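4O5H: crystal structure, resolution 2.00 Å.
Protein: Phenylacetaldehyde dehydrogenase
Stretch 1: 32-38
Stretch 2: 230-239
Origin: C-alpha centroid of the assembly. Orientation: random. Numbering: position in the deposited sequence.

Stretch 1, residues 32-38: QMLIGAE
Stretch 2 230-239: PDGVVNIVTG

How does stretch 2 approach its partner? Pro-230 to Val-233 form a type II turn, closed by Val-233 N to Pro-230 O at 3.3 Å, with Asp-231 at phi/psi -57/138 and Gly-232 at 88/-9. Asp-231 (chi1 m, -67°) points its CA-to-CB bond toward stretch 1, and its OD2 lies 3.4 Å from Ala-37 CB. At Gly-232 a CB would be jammed against the preceding carbonyl oxygen, so the turn calls for glycine. Its CA sits just 4.0 Å from the CA of Gly-36.

What links the two turns? Stretch 1 has its own, a type II' turn from Ile-35 to Glu-38, with Ile-35 N to Glu-38 O at 2.9 Å and Glu-38 N to Ile-35 O at 3.1 Å. Gly-36 takes phi/psi 60/-132, a positive phi that favours glycine, and Ala-37 follows at -80/-1. At 4.0 Å, Gly-36 O and Gly-232 N are too far apart for a direct hydrogen bond; a water bridges them: it donates to Gly-36 O at 2.6 Å, accepts from Gly-232 N at 2.8 Å, and donates to Val-234 O at 2.9 Å.

How does Asn-235 tie turn to strand? The buried Asn-235 (chi1 m, -51°; chi2 -85°) has a CA-to-CB bond directed sideways, yet its amide end comes nearer to stretch 1. Asn-235 OD1 accepts from Gly-36 N at 2.8 Å, while Asn-235 ND2 donates to Gly-232 O at 2.9 Å. An amide suits this place because it carries an acceptor for one turn and a donor for the other.

Where do the backbones pair? Strands 234-236 and 33-35 run antiparallel in sense, at 141° between their directions, and meet in a single bridge at Ile-236 (phi/psi -132/117) and Leu-34 (-107/106), CA to CA 5.0 Å. Ile-236 N donates to Leu-34 O at 2.8 Å, and Leu-34 N donates to Ile-236 O at 3.1 Å. The buried side chains of Leu-34 (chi1 t, chi2 p) and Ile-236 (m, t) pack with their CB atoms 4.3 Å apart; Leu-34 CD2 reaches 3.5 Å from Val-234 O.

What closes the far end? Val-237 (chi1 m), at phi/psi -119/132, offers CB to Met-33 SD at 4.1 Å and CG1 to Ile-35 CD1 at 4.4 Å. Met-33 (m, t, m) extends its side chain past the bridge, so that Met-33 SD lies 3.8 Å from Val-237 CA, and Thr-238 N gives Met-33 SD a weak hydrogen bond at 3.7 Å. In all, 478 Å² is buried between the stretches.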

# COMPACT_ATOMS: atom_id res chain seq x y z
N GLN A 32 -15.89 -21.29 21.34
CA GLN A 32 -15.20 -20.18 21.96
C GLN A 32 -14.23 -19.51 20.98
O GLN A 32 -13.86 -20.10 19.97
CB GLN A 32 -14.44 -20.70 23.16
CG GLN A 32 -15.35 -21.26 24.23
CD GLN A 32 -14.61 -21.61 25.45
OE1 GLN A 32 -13.77 -22.51 25.44
NE2 GLN A 32 -14.88 -20.88 26.54
N MET A 33 -13.80 -18.30 21.32
CA MET A 33 -12.75 -17.60 20.59
C MET A 33 -11.38 -18.12 21.03
O MET A 33 -11.23 -18.60 22.14
CB MET A 33 -12.78 -16.10 20.90
CG MET A 33 -14.04 -15.45 20.45
SD MET A 33 -14.08 -13.70 20.76
CE MET A 33 -14.40 -13.57 22.53
N LEU A 34 -10.37 -17.90 20.21
CA LEU A 34 -8.99 -18.22 20.57
C LEU A 34 -8.23 -16.93 20.85
O LEU A 34 -7.95 -16.15 19.92
CB LEU A 34 -8.32 -18.99 19.43
CG LEU A 34 -6.84 -19.32 19.63
CD1 LEU A 34 -6.65 -20.16 20.87
CD2 LEU A 34 -6.29 -20.06 18.43
N ILE A 35 -7.96 -16.68 22.12
CA ILE A 35 -7.33 -15.43 22.53
C ILE A 35 -6.09 -15.76 23.34
O ILE A 35 -6.18 -16.20 24.50
CB ILE A 35 -8.31 -14.55 23.32
CG1 ILE A 35 -9.46 -14.20 22.41
CG2 ILE A 35 -7.63 -13.27 23.84
CD1 ILE A 35 -10.55 -13.38 23.03
N GLY A 36 -4.94 -15.59 22.72
CA GLY A 36 -3.69 -15.99 23.35
C GLY A 36 -3.70 -17.49 23.64
O GLY A 36 -4.08 -18.29 22.79
N ALA A 37 -3.32 -17.85 24.87
CA ALA A 37 -3.26 -19.23 25.29
C ALA A 37 -4.61 -19.84 25.67
O ALA A 37 -4.67 -21.04 25.97
CB ALA A 37 -2.29 -19.38 26.43
N GLU A 38 -5.70 -19.09 25.61
CA GLU A 38 -7.00 -19.61 26.05
C GLU A 38 -8.08 -19.58 25.00
O GLU A 38 -8.19 -18.64 24.23
CB GLU A 38 -7.49 -18.81 27.25
CG GLU A 38 -6.60 -19.06 28.42
CD GLU A 38 -6.76 -18.10 29.57
OE1 GLU A 38 -7.52 -17.11 29.48
OE2 GLU A 38 -6.08 -18.37 30.59
N PRO A 230 3.06 -21.44 18.56
CA PRO A 230 3.06 -20.90 19.91
C PRO A 230 1.81 -20.08 20.15
O PRO A 230 1.25 -19.48 19.23
CB PRO A 230 4.29 -19.99 19.91
CG PRO A 230 5.23 -20.62 18.95
CD PRO A 230 4.34 -21.18 17.87
N ASP A 231 1.38 -20.05 21.39
CA ASP A 231 0.21 -19.28 21.77
C ASP A 231 0.34 -17.80 21.40
O ASP A 231 1.41 -17.18 21.58
CB ASP A 231 -0.04 -19.40 23.28
CG ASP A 231 -0.44 -20.80 23.69
OD1 ASP A 231 -1.23 -21.48 22.98
OD2 ASP A 231 0.05 -21.24 24.72
N GLY A 232 -0.76 -17.24 20.88
CA GLY A 232 -0.83 -15.85 20.55
C GLY A 232 -0.35 -15.52 19.14
O GLY A 232 -0.50 -14.39 18.68
N VAL A 233 0.24 -16.49 18.44
CA VAL A 233 0.65 -16.28 17.07
C VAL A 233 -0.56 -16.11 16.14
O VAL A 233 -0.52 -15.28 15.24
CB VAL A 233 1.60 -17.42 16.58
CG1 VAL A 233 1.92 -17.27 15.11
CG2 VAL A 233 2.89 -17.31 17.39
N VAL A 234 -1.60 -16.91 16.38
CA VAL A 234 -2.89 -16.75 15.75
C VAL A 234 -3.94 -16.64 16.84
O VAL A 234 -4.02 -17.48 17.74
CB VAL A 234 -3.24 -17.90 14.79
CG1 VAL A 234 -4.57 -17.64 14.10
CG2 VAL A 234 -2.15 -18.06 13.72
N ASN A 235 -4.75 -15.58 16.74
CA ASN A 235 -5.89 -15.32 17.61
C ASN A 235 -7.10 -15.12 16.73
O ASN A 235 -6.98 -14.59 15.61
CB ASN A 235 -5.64 -14.04 18.40
CG ASN A 235 -4.30 -14.04 19.09
OD1 ASN A 235 -4.18 -14.57 20.19
ND2 ASN A 235 -3.26 -13.58 18.40
N ILE A 236 -8.25 -15.60 17.18
CA ILE A 236 -9.47 -15.61 16.37
C ILE A 236 -10.63 -15.08 17.17
O ILE A 236 -11.03 -15.68 18.17
CB ILE A 236 -9.82 -17.00 15.87
CG1 ILE A 236 -8.64 -17.60 15.11
CG2 ILE A 236 -11.02 -16.94 14.90
CD1 ILE A 236 -8.80 -19.05 14.67
N VAL A 237 -11.19 -13.96 16.72
CA VAL A 237 -12.26 -13.28 17.43
C VAL A 237 -13.50 -13.23 16.58
O VAL A 237 -13.42 -12.86 15.42
CB VAL A 237 -11.87 -11.84 17.86
CG1 VAL A 237 -10.79 -11.88 18.92
CG2 VAL A 237 -11.33 -11.01 16.72
N THR A 238 -14.66 -13.58 17.15
CA THR A 238 -15.91 -13.68 16.37
C THR A 238 -16.81 -12.55 16.80
O THR A 238 -16.68 -12.06 17.92
CB THR A 238 -16.61 -15.01 16.59
OG1 THR A 238 -16.69 -15.31 18.02
CG2 THR A 238 -15.86 -16.13 15.89
N GLY A 239 -17.66 -12.08 15.89
CA GLY A 239 -18.59 -10.98 16.20
C GLY A 239 -18.96 -10.14 15.02
O GLY A 239 -18.63 -10.49 13.89
O HOH W 1 -3.13 -18.53 20.34